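Local coordinates for DNA alpha-glucosyltransferase (Enterobacteria phage T4, PDB 1Y6G), which belongs to the GT-B clan of glycosyltransferases, enzymes built from two Rossmann-like domains that face each other across a cleft, at residues Leu81-Val86 and Val112-His117; Glu132-Ala137 and Lys155-Glu160. One frame throughout, in Å; residues are numbered along the deposited sequence.

Contact 1 of 2, residues Leu81-Val86 and Val112-His117; sequences LIINSV and VVVYQH. With NCO (cobalt hexammine(III)), chain L.
The carbonyl oxygen of L81 takes the amide of V113, with V113 N 2.7 Å from L81 O, and the CA-H of V112 leans on the same oxygen. V113 O in turn accepts I83 N at 2.8 Å. One step on, Y115 N reaches I83 O at 3.1 Å. This ladder is parallel pairing of strands 80-85 and 111-115, neighbours in the seven-stranded parallel sheet of a Rossmann-like domain; helix 93-104 makes the beta-alpha-beta crossover between them. On the sheet face that carries I82 and V113, these two side chains run side by side in the same direction. I82 CG2, placed anti to the backbone N, turns to the Y115 ring and meets Y115 CD2 at 3.8 Å. That ring also stacks on F141 and meets F177 edge-to-face. On the other face, against which helix 130-136 packs through T133 and R136, I83 CD1 touches V112 CG1 at 3.9 Å, crossing it at a slant. Two residues past the end of strand 111-115, H117 CD2 lies 3.5 Å from N84 O, and H117 O accepts an ammine of cobalt hexammine(III), which D118 and H119 hold too.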
# COMPACT_ATOMS: atom_id res chain seq x y z
N LEU D 81 19.44 -15.47 -27.81
CA LEU D 81 19.34 -14.27 -27.01
C LEU D 81 18.47 -14.63 -25.83
O LEU D 81 17.31 -15.00 -25.99
CB LEU D 81 18.68 -13.14 -27.79
CG LEU D 81 18.41 -11.86 -26.98
CD1 LEU D 81 19.72 -11.16 -26.69
CD2 LEU D 81 17.48 -10.93 -27.76
N ILE D 82 19.04 -14.52 -24.64
CA ILE D 82 18.35 -14.83 -23.41
C ILE D 82 17.96 -13.52 -22.73
O ILE D 82 18.84 -12.72 -22.41
CB ILE D 82 19.27 -15.66 -22.51
CG1 ILE D 82 19.52 -17.02 -23.17
CG2 ILE D 82 18.66 -15.81 -21.14
CD1 ILE D 82 20.38 -17.97 -22.38
N ILE D 83 16.66 -13.28 -22.55
CA ILE D 83 16.16 -12.06 -21.91
C ILE D 83 15.73 -12.41 -20.49
O ILE D 83 14.78 -13.16 -20.33
CB ILE D 83 14.91 -11.49 -22.64
CG1 ILE D 83 15.23 -11.22 -24.11
CG2 ILE D 83 14.47 -10.17 -22.02
CD1 ILE D 83 14.08 -10.62 -24.88
N ASN D 84 16.41 -11.89 -19.47
CA ASN D 84 16.03 -12.20 -18.09
C ASN D 84 15.23 -11.12 -17.38
O ASN D 84 14.60 -11.37 -16.35
CB ASN D 84 17.26 -12.56 -17.25
CG ASN D 84 17.88 -13.86 -17.67
OD1 ASN D 84 17.17 -14.80 -18.04
ND2 ASN D 84 19.20 -13.94 -17.61
N SER D 85 15.26 -9.91 -17.93
CA SER D 85 14.54 -8.79 -17.34
C SER D 85 14.16 -7.81 -18.45
O SER D 85 14.71 -7.88 -19.55
CB SER D 85 15.41 -8.10 -16.29
OG SER D 85 16.50 -7.44 -16.89
N VAL D 86 13.19 -6.92 -18.17
CA VAL D 86 12.72 -5.92 -19.13
C VAL D 86 12.68 -4.59 -18.39
O VAL D 86 12.62 -4.56 -17.17
CB VAL D 86 11.28 -6.26 -19.70
CG1 VAL D 86 11.17 -7.72 -20.14
CG2 VAL D 86 10.22 -5.95 -18.67
N VAL D 112 15.07 -16.31 -29.49
CA VAL D 112 14.80 -15.56 -28.26
C VAL D 112 14.27 -16.44 -27.10
O VAL D 112 13.30 -17.19 -27.25
CB VAL D 112 13.80 -14.41 -28.52
CG1 VAL D 112 13.51 -13.64 -27.24
CG2 VAL D 112 14.37 -13.48 -29.55
N VAL D 113 14.92 -16.32 -25.95
CA VAL D 113 14.54 -17.09 -24.78
C VAL D 113 14.21 -16.20 -23.59
O VAL D 113 15.10 -15.61 -22.97
CB VAL D 113 15.68 -18.03 -24.35
CG1 VAL D 113 15.29 -18.77 -23.09
CG2 VAL D 113 16.00 -18.99 -25.46
N VAL D 114 12.92 -16.10 -23.26
CA VAL D 114 12.50 -15.29 -22.13
C VAL D 114 12.37 -16.09 -20.85
O VAL D 114 11.79 -17.17 -20.83
CB VAL D 114 11.15 -14.60 -22.38
CG1 VAL D 114 10.73 -13.81 -21.16
CG2 VAL D 114 11.27 -13.68 -23.56
N TYR D 115 12.93 -15.56 -19.78
CA TYR D 115 12.88 -16.19 -18.47
C TYR D 115 12.13 -15.21 -17.59
O TYR D 115 12.62 -14.12 -17.33
CB TYR D 115 14.29 -16.37 -17.89
CG TYR D 115 15.02 -17.61 -18.34
CD1 TYR D 115 14.94 -18.79 -17.60
CD2 TYR D 115 15.76 -17.61 -19.51
CE1 TYR D 115 15.56 -19.95 -18.03
CE2 TYR D 115 16.39 -18.78 -19.96
CZ TYR D 115 16.28 -19.94 -19.22
OH TYR D 115 16.86 -21.09 -19.69
N GLN D 116 10.92 -15.57 -17.16
CA GLN D 116 10.17 -14.70 -16.27
C GLN D 116 10.65 -15.07 -14.87
O GLN D 116 10.57 -16.24 -14.50
CB GLN D 116 8.67 -14.93 -16.43
CG GLN D 116 7.81 -14.24 -15.38
CD GLN D 116 8.22 -12.80 -15.11
OE1 GLN D 116 8.36 -11.98 -16.03
NE2 GLN D 116 8.39 -12.48 -13.84
N HIS D 117 11.14 -14.11 -14.10
CA HIS D 117 11.68 -14.40 -12.79
C HIS D 117 10.85 -14.06 -11.57
O HIS D 117 11.08 -14.61 -10.50
CB HIS D 117 13.03 -13.74 -12.64
CG HIS D 117 14.12 -14.45 -13.36
ND1 HIS D 117 14.92 -15.39 -12.74
CD2 HIS D 117 14.50 -14.42 -14.65
CE1 HIS D 117 15.74 -15.91 -13.63
NE2 HIS D 117 15.51 -15.34 -14.80
CO NCO L . 12.97 -13.03 -7.27
N1 NCO L . 14.79 -13.72 -6.77
N2 NCO L . 13.10 -14.05 -9.00
N3 NCO L . 12.16 -14.65 -6.38
N4 NCO L . 11.13 -12.36 -7.77
N5 NCO L . 12.83 -12.02 -5.53
N6 NCO L . 13.80 -11.41 -8.15

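Contact 2 of 2, residues Glu132-Ala137 and Lys155-Glu160; sequences ETVRRA and KEWYPE. With NCO (cobalt hexammine(III)), chain K.
Apolar contact between V134 and the two aromatics W157 and Y158 joins the end of helix 130-136 to the end of helix 149-157. V134 CG2 comes obliquely to the six-membered part of the indole, 3.6 Å from W157 CZ3, the two side chains crossing at about a right angle. The other methyl, CG1, sits at the edge of the phenol ring, 4.1 Å from Y158 CE2; with CG1 anti to the backbone N (chi1 168°), the valine forks between the two rings. Both helices belong to the Rossmann-like domain of this GT-B protein, on the chain to either side of strand 139-142. The polar contact is slighter. Y158 and R135 run antiparallel, which brings Y158 OH to 3.4 Å from R135 CG in van der Waals packing. From the end of an extended chain, R135 NH2 reaches W157 O at 2.8 Å, near the guanidinium plane, but the bond is bent (122°) and weak; the stronger partner of this arginine is E131, which forms a salt bridge with NE. Ligand bonds form a third group. Cobalt hexammine(III) sits at the carboxyl end of helix 130-136, giving N5 to R135 O at 2.7 Å and N6 to A137 O at 3.2 Å, and it also bonds D138. A cation there would probably be favoured by the helix dipole.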
# COMPACT_ATOMS: atom_id res chain seq x y z
N GLU D 132 5.65 -7.64 -25.50
CA GLU D 132 6.39 -7.66 -26.75
C GLU D 132 7.48 -8.71 -26.61
O GLU D 132 7.79 -9.42 -27.56
CB GLU D 132 7.00 -6.30 -27.02
CG GLU D 132 5.96 -5.24 -27.27
CD GLU D 132 5.23 -4.79 -26.01
OE1 GLU D 132 5.07 -5.59 -25.05
OE2 GLU D 132 4.79 -3.62 -25.99
N THR D 133 8.04 -8.84 -25.42
CA THR D 133 9.07 -9.82 -25.17
C THR D 133 8.52 -11.22 -25.28
O THR D 133 9.07 -12.06 -25.98
CB THR D 133 9.66 -9.67 -23.78
OG1 THR D 133 10.07 -8.31 -23.57
CG2 THR D 133 10.84 -10.58 -23.61
N VAL D 134 7.42 -11.51 -24.59
CA VAL D 134 6.85 -12.85 -24.65
C VAL D 134 6.39 -13.26 -26.05
O VAL D 134 6.60 -14.41 -26.45
CB VAL D 134 5.67 -13.03 -23.65
CG1 VAL D 134 4.91 -14.32 -23.95
CG2 VAL D 134 6.21 -13.09 -22.23
N ARG D 135 5.77 -12.34 -26.78
CA ARG D 135 5.31 -12.65 -28.12
C ARG D 135 6.46 -13.02 -29.06
O ARG D 135 6.41 -14.04 -29.75
CB ARG D 135 4.52 -11.47 -28.70
CG ARG D 135 3.12 -11.37 -28.14
CD ARG D 135 2.28 -10.27 -28.79
NE ARG D 135 0.94 -10.24 -28.20
CZ ARG D 135 0.06 -11.24 -28.26
NH1 ARG D 135 0.37 -12.37 -28.89
NH2 ARG D 135 -1.11 -11.14 -27.66
N ARG D 136 7.50 -12.18 -29.06
CA ARG D 136 8.68 -12.40 -29.90
C ARG D 136 9.48 -13.63 -29.48
O ARG D 136 10.13 -14.25 -30.31
CB ARG D 136 9.58 -11.16 -29.84
CG ARG D 136 10.92 -11.33 -30.52
CD ARG D 136 10.78 -11.42 -32.03
NE ARG D 136 12.04 -11.78 -32.67
CZ ARG D 136 12.56 -13.01 -32.65
NH1 ARG D 136 13.71 -13.25 -33.26
NH2 ARG D 136 11.93 -13.99 -32.03
N ALA D 137 9.41 -13.98 -28.20
CA ALA D 137 10.13 -15.13 -27.64
C ALA D 137 9.85 -16.48 -28.30
O ALA D 137 8.79 -16.69 -28.85
CB ALA D 137 9.81 -15.23 -26.18
N LYS D 155 -2.74 -15.95 -19.98
CA LYS D 155 -4.05 -16.19 -20.57
C LYS D 155 -4.66 -14.86 -20.99
O LYS D 155 -5.55 -14.80 -21.83
CB LYS D 155 -4.93 -16.94 -19.58
CG LYS D 155 -4.48 -18.40 -19.44
CD LYS D 155 -5.01 -19.08 -18.20
CE LYS D 155 -4.37 -20.46 -18.02
NZ LYS D 155 -4.67 -21.04 -16.67
N GLU D 156 -4.14 -13.78 -20.43
CA GLU D 156 -4.60 -12.45 -20.75
C GLU D 156 -4.17 -12.14 -22.19
O GLU D 156 -4.99 -11.82 -23.06
CB GLU D 156 -3.97 -11.46 -19.78
CG GLU D 156 -4.33 -10.02 -19.98
CD GLU D 156 -3.78 -9.14 -18.87
OE1 GLU D 156 -4.15 -9.37 -17.70
OE2 GLU D 156 -2.98 -8.23 -19.17
N TRP D 157 -2.87 -12.26 -22.43
CA TRP D 157 -2.30 -11.98 -23.75
C TRP D 157 -2.77 -12.92 -24.84
O TRP D 157 -2.96 -12.50 -25.98
CB TRP D 157 -0.78 -12.03 -23.70
CG TRP D 157 -0.15 -11.06 -22.77
CD1 TRP D 157 -0.50 -9.75 -22.57
CD2 TRP D 157 1.01 -11.29 -21.98
NE1 TRP D 157 0.38 -9.16 -21.70
CE2 TRP D 157 1.31 -10.08 -21.32
CE3 TRP D 157 1.82 -12.41 -21.76
CZ2 TRP D 157 2.41 -9.95 -20.46
CZ3 TRP D 157 2.91 -12.28 -20.91
CH2 TRP D 157 3.19 -11.06 -20.27
N TYR D 158 -2.92 -14.19 -24.48
CA TYR D 158 -3.35 -15.22 -25.43
C TYR D 158 -4.64 -15.89 -24.97
O TYR D 158 -4.59 -16.92 -24.31
CB TYR D 158 -2.26 -16.29 -25.55
CG TYR D 158 -0.94 -15.82 -26.12
CD1 TYR D 158 -0.84 -15.39 -27.45
CD2 TYR D 158 0.23 -15.86 -25.36
CE1 TYR D 158 0.38 -15.02 -27.99
CE2 TYR D 158 1.46 -15.49 -25.91
CZ TYR D 158 1.51 -15.07 -27.23
OH TYR D 158 2.71 -14.73 -27.79
N PRO D 159 -5.81 -15.32 -25.32
CA PRO D 159 -7.09 -15.90 -24.91
C PRO D 159 -7.30 -17.33 -25.41
O PRO D 159 -8.01 -17.56 -26.38
CB PRO D 159 -8.11 -14.93 -25.49
CG PRO D 159 -7.43 -14.47 -26.75
CD PRO D 159 -6.02 -14.22 -26.27
N GLU D 160 -6.67 -18.28 -24.73
CA GLU D 160 -6.76 -19.69 -25.10
C GLU D 160 -5.77 -20.49 -24.25
O GLU D 160 -5.30 -20.02 -23.20
CB GLU D 160 -6.45 -19.86 -26.59
CG GLU D 160 -7.02 -21.13 -27.23
CD GLU D 160 -6.42 -22.42 -26.69
OE1 GLU D 160 -5.19 -22.62 -26.80
OE2 GLU D 160 -7.20 -23.25 -26.16
CO NCO K . 6.53 -16.93 -32.62
N1 NCO K . 6.58 -18.88 -32.13
N2 NCO K . 7.17 -17.36 -34.47
N3 NCO K . 4.62 -17.13 -33.21
N4 NCO K . 6.48 -14.97 -33.10
N5 NCO K . 5.90 -16.50 -30.76
N6 NCO K . 8.44 -16.73 -32.03

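Contact 1 is core and contact 2 lies nearer the surface: their centres are about 16 Å and 26 Å from the centre of the chain. Contact 1 is fully buried and rests on regular backbone pairing between adjacent strands, whereas contact 2 is partly exposed and depends on side chains gathered at two helix ends. They meet through helix 130-136, whose T133 packs on V114 and I83 of the sheet, while V134 and R135 turn to residues 155-160. A137 also packs on V114. Each has a cobalt hexammine(III) bonded to backbone carbonyl oxygen and to side chains nearby: just beyond a strand end in contact 1, at a helix end in contact 2.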